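Local coordinates for transcription regulator (Lactobacillus plantarum WCFS1, PDB 3CLK), which probably regulates transcription as a dimer of the LacI-like kind, its two-lobed periplasmic-binding-protein-like core being the likely sensor of a small effector molecule, at residues M195-I200 / I217-G222; T117-N122 / T234-D239; D79-L84 / Y91-M96. All coordinates share one frame; numbering follows the deposited sequence.

Contact 1: residues M195-I200 / I217-G222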
# COMPACT_ATOMS: atom_id res chain seq x y z
N MSE B 195 7.13 -6.33 -3.25
CA MSE B 195 6.59 -7.29 -2.28
C MSE B 195 7.21 -8.67 -2.53
O MSE B 195 7.46 -9.43 -1.59
CB MSE B 195 5.06 -7.40 -2.39
CG MSE B 195 4.30 -6.17 -1.92
SE MSE B 195 4.78 -5.76 -0.08
CE MSE B 195 4.26 -7.42 0.76
N THR B 196 7.44 -9.01 -3.79
CA THR B 196 8.05 -10.30 -4.12
C THR B 196 9.48 -10.30 -3.56
O THR B 196 9.94 -11.28 -2.98
CB THR B 196 8.05 -10.54 -5.65
OG1 THR B 196 6.70 -10.75 -6.09
CG2 THR B 196 8.89 -11.78 -6.02
N ALA B 197 10.17 -9.17 -3.70
CA ALA B 197 11.54 -9.06 -3.20
C ALA B 197 11.59 -9.24 -1.68
O ALA B 197 12.52 -9.84 -1.15
CB ALA B 197 12.11 -7.71 -3.57
N ILE B 198 10.59 -8.73 -0.98
CA ILE B 198 10.61 -8.87 0.46
C ILE B 198 10.45 -10.35 0.83
O ILE B 198 11.11 -10.83 1.75
CB ILE B 198 9.51 -8.01 1.13
CG1 ILE B 198 9.73 -6.54 0.76
CG2 ILE B 198 9.60 -8.12 2.65
CD1 ILE B 198 8.71 -5.61 1.38
N GLY B 199 9.61 -11.08 0.09
CA GLY B 199 9.43 -12.50 0.36
C GLY B 199 10.72 -13.26 0.13
O GLY B 199 11.11 -14.14 0.90
N ILE B 200 11.41 -12.93 -0.96
CA ILE B 200 12.68 -13.57 -1.29
C ILE B 200 13.66 -13.27 -0.16
O ILE B 200 14.34 -14.17 0.34
CB ILE B 200 13.27 -12.99 -2.59
CG1 ILE B 200 12.40 -13.38 -3.78
CG2 ILE B 200 14.72 -13.49 -2.78
CD1 ILE B 200 12.76 -12.67 -5.07
N ILE B 217 19.94 -8.99 -4.35
CA ILE B 217 18.54 -8.95 -4.78
C ILE B 217 18.24 -7.59 -5.40
O ILE B 217 18.56 -6.57 -4.82
CB ILE B 217 17.55 -9.14 -3.60
CG1 ILE B 217 17.73 -10.53 -2.99
CG2 ILE B 217 16.12 -8.94 -4.10
CD1 ILE B 217 16.88 -10.76 -1.75
N VAL B 218 17.63 -7.61 -6.59
CA VAL B 218 17.24 -6.38 -7.29
C VAL B 218 15.71 -6.42 -7.43
O VAL B 218 15.15 -7.36 -8.01
CB VAL B 218 17.86 -6.29 -8.70
CG1 VAL B 218 17.30 -5.08 -9.43
CG2 VAL B 218 19.39 -6.17 -8.58
N SER B 219 15.05 -5.40 -6.91
CA SER B 219 13.60 -5.33 -6.96
C SER B 219 13.11 -4.49 -8.14
O SER B 219 13.79 -3.56 -8.58
CB SER B 219 13.07 -4.74 -5.65
OG SER B 219 11.66 -4.70 -5.63
N ILE B 220 11.94 -4.83 -8.67
CA ILE B 220 11.35 -4.06 -9.76
C ILE B 220 10.18 -3.30 -9.15
O ILE B 220 9.38 -3.88 -8.43
CB ILE B 220 10.83 -4.96 -10.90
CG1 ILE B 220 12.00 -5.61 -11.63
CG2 ILE B 220 10.03 -4.13 -11.91
CD1 ILE B 220 11.56 -6.70 -12.60
N ASP B 221 10.12 -2.00 -9.45
CA ASP B 221 9.09 -1.05 -9.00
C ASP B 221 9.70 0.10 -8.20
O ASP B 221 9.56 1.26 -8.59
CB ASP B 221 7.97 -1.73 -8.19
CG ASP B 221 7.00 -2.51 -9.08
OD1 ASP B 221 6.89 -2.19 -10.29
OD2 ASP B 221 6.33 -3.43 -8.58
N GLY B 222 10.37 -0.20 -7.09
CA GLY B 222 10.99 0.84 -6.29
C GLY B 222 10.06 1.76 -5.51
O GLY B 222 10.31 2.97 -5.41
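Helix segment 195-200 runs nearly antiparallel to strand 217-219, their N-to-C directions 160° apart and their axes 8.3 Å apart at closest approach, with A197 facing S219 across the gap. The small A197 is consistent with this close approach: its CB rests against both CB and OG of S219, the latter at 3.7 Å, and lies 4.2 Å from CG2 of I217. One helical turn on, I200 and I217 lie alongside each other, pointing opposite ways, and CG2 of I200 meets CD1 of I217 at 3.6 Å. The I217 chain is extended (chi2 175°), which carries its CD1 out to the I200 branch methyl. No hydrogen bond crosses the contact. The one hydroxyl in it, S219 OG, is buried and hydrogen-bonded to OD1 of D194, just ahead of the segment at the start of the same helix; that carboxylate oxygen also accepts a hydrogen bond from the backbone N of G222. This is the second half of a beta-alpha-beta crossover, strand 188-191 to helix 194-206 to strand 216-219, in a Rossmann-like lobe. A197 and I200 also lean on A191 of strand 188-191, while V218 points to the other side of the sheet, against helix 109-121.

Contact 2: residues T117-N122 / T234-D239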
# COMPACT_ATOMS: atom_id res chain seq x y z
N THR B 117 18.74 -7.04 -14.76
CA THR B 117 19.70 -8.11 -14.94
C THR B 117 21.12 -7.59 -15.16
O THR B 117 22.07 -8.11 -14.57
CB THR B 117 19.28 -9.01 -16.12
OG1 THR B 117 17.92 -9.42 -15.93
CG2 THR B 117 20.16 -10.24 -16.19
N ASN B 118 21.27 -6.58 -16.01
CA ASN B 118 22.60 -6.02 -16.26
C ASN B 118 23.19 -5.40 -15.00
O ASN B 118 24.41 -5.39 -14.82
CB ASN B 118 22.55 -4.98 -17.38
CG ASN B 118 22.62 -5.62 -18.76
OD1 ASN B 118 22.28 -4.99 -19.77
ND2 ASN B 118 23.07 -6.86 -18.81
N LEU B 119 22.33 -4.88 -14.13
CA LEU B 119 22.80 -4.28 -12.89
C LEU B 119 23.61 -5.32 -12.11
O LEU B 119 24.67 -5.01 -11.55
CB LEU B 119 21.61 -3.78 -12.06
CG LEU B 119 21.90 -2.87 -10.85
CD1 LEU B 119 20.62 -2.16 -10.42
CD2 LEU B 119 22.48 -3.70 -9.71
N LEU B 120 23.11 -6.56 -12.07
CA LEU B 120 23.82 -7.64 -11.37
C LEU B 120 25.02 -8.10 -12.19
O LEU B 120 26.10 -8.34 -11.64
CB LEU B 120 22.87 -8.82 -11.11
CG LEU B 120 21.72 -8.56 -10.12
CD1 LEU B 120 20.75 -9.75 -10.11
CD2 LEU B 120 22.28 -8.33 -8.74
N ILE B 121 24.85 -8.22 -13.50
CA ILE B 121 25.94 -8.65 -14.37
C ILE B 121 27.13 -7.69 -14.23
O ILE B 121 28.28 -8.13 -14.16
CB ILE B 121 25.51 -8.71 -15.85
CG1 ILE B 121 24.53 -9.87 -16.07
CG2 ILE B 121 26.73 -8.90 -16.74
CD1 ILE B 121 23.82 -9.84 -17.43
N ASN B 122 26.85 -6.39 -14.21
CA ASN B 122 27.92 -5.41 -14.08
C ASN B 122 28.57 -5.44 -12.70
O ASN B 122 29.66 -4.89 -12.50
CB ASN B 122 27.38 -4.01 -14.41
CG ASN B 122 27.00 -3.87 -15.87
OD1 ASN B 122 27.54 -4.58 -16.73
ND2 ASN B 122 26.10 -2.95 -16.17
N THR B 234 17.66 -2.54 -3.46
CA THR B 234 18.11 -1.82 -4.63
C THR B 234 17.03 -2.15 -5.63
O THR B 234 16.50 -3.27 -5.65
CB THR B 234 19.47 -2.34 -5.14
OG1 THR B 234 20.49 -1.91 -4.24
CG2 THR B 234 19.77 -1.81 -6.54
N SER B 235 16.69 -1.20 -6.49
CA SER B 235 15.62 -1.46 -7.42
C SER B 235 15.71 -0.73 -8.74
O SER B 235 16.52 0.19 -8.92
CB SER B 235 14.29 -1.07 -6.77
OG SER B 235 14.24 0.33 -6.54
N ILE B 236 14.87 -1.18 -9.67
CA ILE B 236 14.73 -0.54 -10.96
C ILE B 236 13.40 0.13 -10.68
O ILE B 236 12.35 -0.54 -10.60
CB ILE B 236 14.59 -1.58 -12.10
CG1 ILE B 236 15.91 -2.34 -12.26
CG2 ILE B 236 14.22 -0.87 -13.41
CD1 ILE B 236 17.12 -1.44 -12.52
N SER B 237 13.44 1.44 -10.48
CA SER B 237 12.25 2.19 -10.13
C SER B 237 11.49 2.72 -11.32
O SER B 237 12.08 3.23 -12.27
CB SER B 237 12.64 3.34 -9.21
OG SER B 237 13.38 2.83 -8.11
N GLN B 238 10.17 2.57 -11.27
CA GLN B 238 9.30 3.04 -12.34
C GLN B 238 8.79 4.40 -11.88
O GLN B 238 8.57 4.61 -10.68
CB GLN B 238 8.09 2.11 -12.54
CG GLN B 238 8.45 0.68 -12.90
CD GLN B 238 7.24 -0.10 -13.40
OE1 GLN B 238 6.64 0.26 -14.41
NE2 GLN B 238 6.87 -1.16 -12.69
N ASP B 239 8.59 5.31 -12.82
CA ASP B 239 8.10 6.63 -12.47
C ASP B 239 6.58 6.63 -12.54
O ASP B 239 6.00 7.24 -13.44
CB ASP B 239 8.67 7.68 -13.41
CG ASP B 239 8.47 9.09 -12.89
OD1 ASP B 239 7.57 9.30 -12.06
OD2 ASP B 239 9.22 9.99 -13.31
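L119 reaches with one methyl, CD1, over the ends of two strand residues, T234 and I236. That methyl lies 4.0 Å from CG2 of T234 and 4.1 Å from CD1 of I236, so a single branch of the leucine serves both partners. The two encounters differ in direction: the leucine crosses T234 at a slant, but it lies alongside I236, the two side chains pointing opposite ways. CG of L119 stands anti to the backbone N (chi1 -168°), a setting that extends the side chain from helix 109-121 toward the strand. T234 divides its branches by chemistry. CG2 goes to the leucine, whereas OG1 is held by the backbone N of R275, which leaves the methyl as the apolar surface presented to the helix. I236 bends at its end, with chi2 at -56°, and turns CD1 to the same leucine methyl.

The backbones stay well apart, the nearest CA atoms, those of L119 and I236, being 9.1 Å from each other, and no hydrogen bond links the segments. It is a light helix-on-sheet contact within the C-terminal lobe of a periplasmic-binding-protein-like fold, where helices pack on both faces of a central sheet. Strand 234-237 lies there between strand 216-219, its parallel neighbour, and strand 271-273, its antiparallel one. L119 spans all three, touching V218 on one and P272 on the other, and P272 also packs on I236. Residue S235 points away from the helix; its OG hydrogen-bonds S237 OG at 3.1 Å and also meets NH1 of R275. Past the strand, D239 occupies the N-cap of helix 240-256, its OD1 accepting from the backbone N of Q242.

Contact 3: residues D79-L84 / Y91-M96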
# COMPACT_ATOMS: atom_id res chain seq x y z
N ASP B 79 -14.41 -8.51 -24.56
CA ASP B 79 -15.70 -7.84 -24.62
C ASP B 79 -15.77 -6.57 -23.77
O ASP B 79 -16.41 -5.60 -24.16
CB ASP B 79 -16.83 -8.80 -24.21
CG ASP B 79 -16.95 -9.98 -25.15
OD1 ASP B 79 -16.82 -9.78 -26.38
OD2 ASP B 79 -17.18 -11.11 -24.67
N ASN B 80 -15.11 -6.58 -22.61
CA ASN B 80 -15.12 -5.40 -21.76
C ASN B 80 -14.33 -4.27 -22.42
O ASN B 80 -14.60 -3.09 -22.18
CB ASN B 80 -14.53 -5.72 -20.38
CG ASN B 80 -15.57 -6.27 -19.42
OD1 ASN B 80 -15.35 -7.28 -18.75
ND2 ASN B 80 -16.71 -5.60 -19.34
N LEU B 81 -13.37 -4.64 -23.27
CA LEU B 81 -12.56 -3.67 -23.98
C LEU B 81 -13.36 -3.03 -25.11
O LEU B 81 -13.32 -1.81 -25.29
CB LEU B 81 -11.31 -4.34 -24.55
CG LEU B 81 -10.43 -3.49 -25.48
CD1 LEU B 81 -10.03 -2.19 -24.81
CD2 LEU B 81 -9.20 -4.30 -25.87
N GLN B 82 -14.09 -3.84 -25.88
CA GLN B 82 -14.90 -3.29 -26.96
C GLN B 82 -15.97 -2.42 -26.32
O GLN B 82 -16.43 -1.44 -26.90
CB GLN B 82 -15.57 -4.41 -27.78
CG GLN B 82 -16.41 -5.37 -26.96
CD GLN B 82 -17.60 -5.93 -27.73
OE1 GLN B 82 -17.45 -6.48 -28.82
NE2 GLN B 82 -18.79 -5.79 -27.15
N LEU B 83 -16.36 -2.78 -25.10
CA LEU B 83 -17.36 -2.03 -24.37
C LEU B 83 -16.86 -0.61 -24.09
O LEU B 83 -17.54 0.36 -24.39
CB LEU B 83 -17.69 -2.76 -23.06
CG LEU B 83 -18.74 -2.16 -22.13
CD1 LEU B 83 -18.12 -1.07 -21.26
CD2 LEU B 83 -19.91 -1.61 -22.95
N LEU B 84 -15.67 -0.51 -23.52
CA LEU B 84 -15.08 0.80 -23.22
C LEU B 84 -14.82 1.56 -24.51
O LEU B 84 -14.98 2.78 -24.56
CB LEU B 84 -13.77 0.63 -22.44
CG LEU B 84 -12.91 1.88 -22.21
CD1 LEU B 84 -13.69 2.93 -21.44
CD2 LEU B 84 -11.65 1.49 -21.46
N TYR B 91 -9.89 7.38 -23.26
CA TYR B 91 -9.30 6.50 -22.26
C TYR B 91 -7.84 6.21 -22.56
O TYR B 91 -7.38 6.35 -23.69
CB TYR B 91 -10.10 5.18 -22.19
CG TYR B 91 -9.85 4.26 -23.36
CD1 TYR B 91 -8.81 3.34 -23.34
CD2 TYR B 91 -10.62 4.36 -24.52
CE1 TYR B 91 -8.54 2.53 -24.44
CE2 TYR B 91 -10.35 3.56 -25.64
CZ TYR B 91 -9.31 2.64 -25.58
OH TYR B 91 -9.03 1.84 -26.67
N CYS B 92 -7.12 5.79 -21.52
CA CYS B 92 -5.70 5.46 -21.64
C CYS B 92 -5.33 4.52 -20.51
O CYS B 92 -5.76 4.70 -19.37
CB CYS B 92 -4.85 6.73 -21.56
SG CYS B 92 -3.09 6.50 -21.95
N PHE B 93 -4.54 3.49 -20.83
CA PHE B 93 -4.08 2.53 -19.83
C PHE B 93 -2.77 3.03 -19.22
O PHE B 93 -1.93 3.59 -19.92
CB PHE B 93 -3.86 1.16 -20.46
CG PHE B 93 -5.13 0.41 -20.78
CD1 PHE B 93 -5.90 0.76 -21.89
CD2 PHE B 93 -5.56 -0.63 -19.97
CE1 PHE B 93 -7.08 0.06 -22.18
CE2 PHE B 93 -6.73 -1.33 -20.25
CZ PHE B 93 -7.49 -0.99 -21.36
N LEU B 94 -2.61 2.82 -17.91
CA LEU B 94 -1.39 3.23 -17.22
C LEU B 94 -0.69 2.02 -16.58
O LEU B 94 -1.35 1.11 -16.06
CB LEU B 94 -1.70 4.26 -16.12
CG LEU B 94 -2.39 5.57 -16.52
CD1 LEU B 94 -2.56 6.47 -15.30
CD2 LEU B 94 -1.57 6.27 -17.59
N SER B 95 0.64 2.03 -16.63
CA SER B 95 1.48 0.99 -16.05
C SER B 95 1.35 -0.39 -16.71
O SER B 95 1.68 -1.41 -16.10
CB SER B 95 1.18 0.87 -14.56
OG SER B 95 2.34 0.44 -13.86
N MSE B 96 0.88 -0.41 -17.96
CA MSE B 96 0.73 -1.66 -18.69
C MSE B 96 0.82 -1.43 -20.19
O MSE B 96 0.22 -0.50 -20.72
CB MSE B 96 -0.62 -2.31 -18.34
CG MSE B 96 -0.89 -3.65 -19.01
SE MSE B 96 -2.65 -4.36 -18.56
CE MSE B 96 -2.17 -5.29 -16.94
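L84 sends CG out opposite its backbone N (chi1 172°), and the leucine thereby extends from the helix toward the strand and brings CD2 over the ring of Y91. The tyrosine meets it from the less common setting, CG lying between the backbone N and the carbonyl carbon (chi1 74°), which presents a ring face to the helix. CD2 of L84 stands 4.1 Å from the centroid of the Y91 ring and 26° off its normal, a CH-pi contact over the face. The approach favours the root of the ring: CD2 comes to 3.8 Å from CG of Y91, and CG of L84 also lies above the plane, displaced toward the rim. The two side chains run at a slant to one another, and the leucine covers the tyrosine near its CB rather than its hydroxyl. An alanine in place of L84 would be likely to leave this face of Y91 without its methyl cover, opening a gap between helix and strand and giving the ring more room to turn.

A turn earlier, L81 makes a slighter contact of another kind. Its CD1 lies at the edge of the F93 ring, near the ring plane and 4.4 Å from CZ, whereas L84 sits over the face of Y91. F93 is held from other directions as well, by a cation-pi interaction with R102 and an edge-to-face stack with F98.

Helix 78-86 and strand 91-94 complete a beta-alpha-beta unit that begins with strand 68-72, and L84 lies on I69 and L71 of that first strand. Across the sheet, L94 packs against I26 and I30 of helix 22-34.

Contacts 1 and 2 belong to one lobe and contact 3 to the other; the centre of contact 3 lies about 28 Å from that of contact 1 and about 29 Å from that of contact 2, on the opposite side of the chain's centre. The first two share a sheet: strands 216-219 and 234-237 are neighbours joined by backbone hydrogen bonds such as I236 N to S219 O (2.8 Å). Their helices lie on opposite faces of that sheet. Both contacts are buried and made mainly by aliphatic carbons and methyls, contact 2 more sparsely. Contact 3 is only partly buried and uses aromatic rings, yet like contact 1 it joins a helix to the following strand of a beta-alpha-beta unit. Contact 2 instead brings together distant parts of the chain.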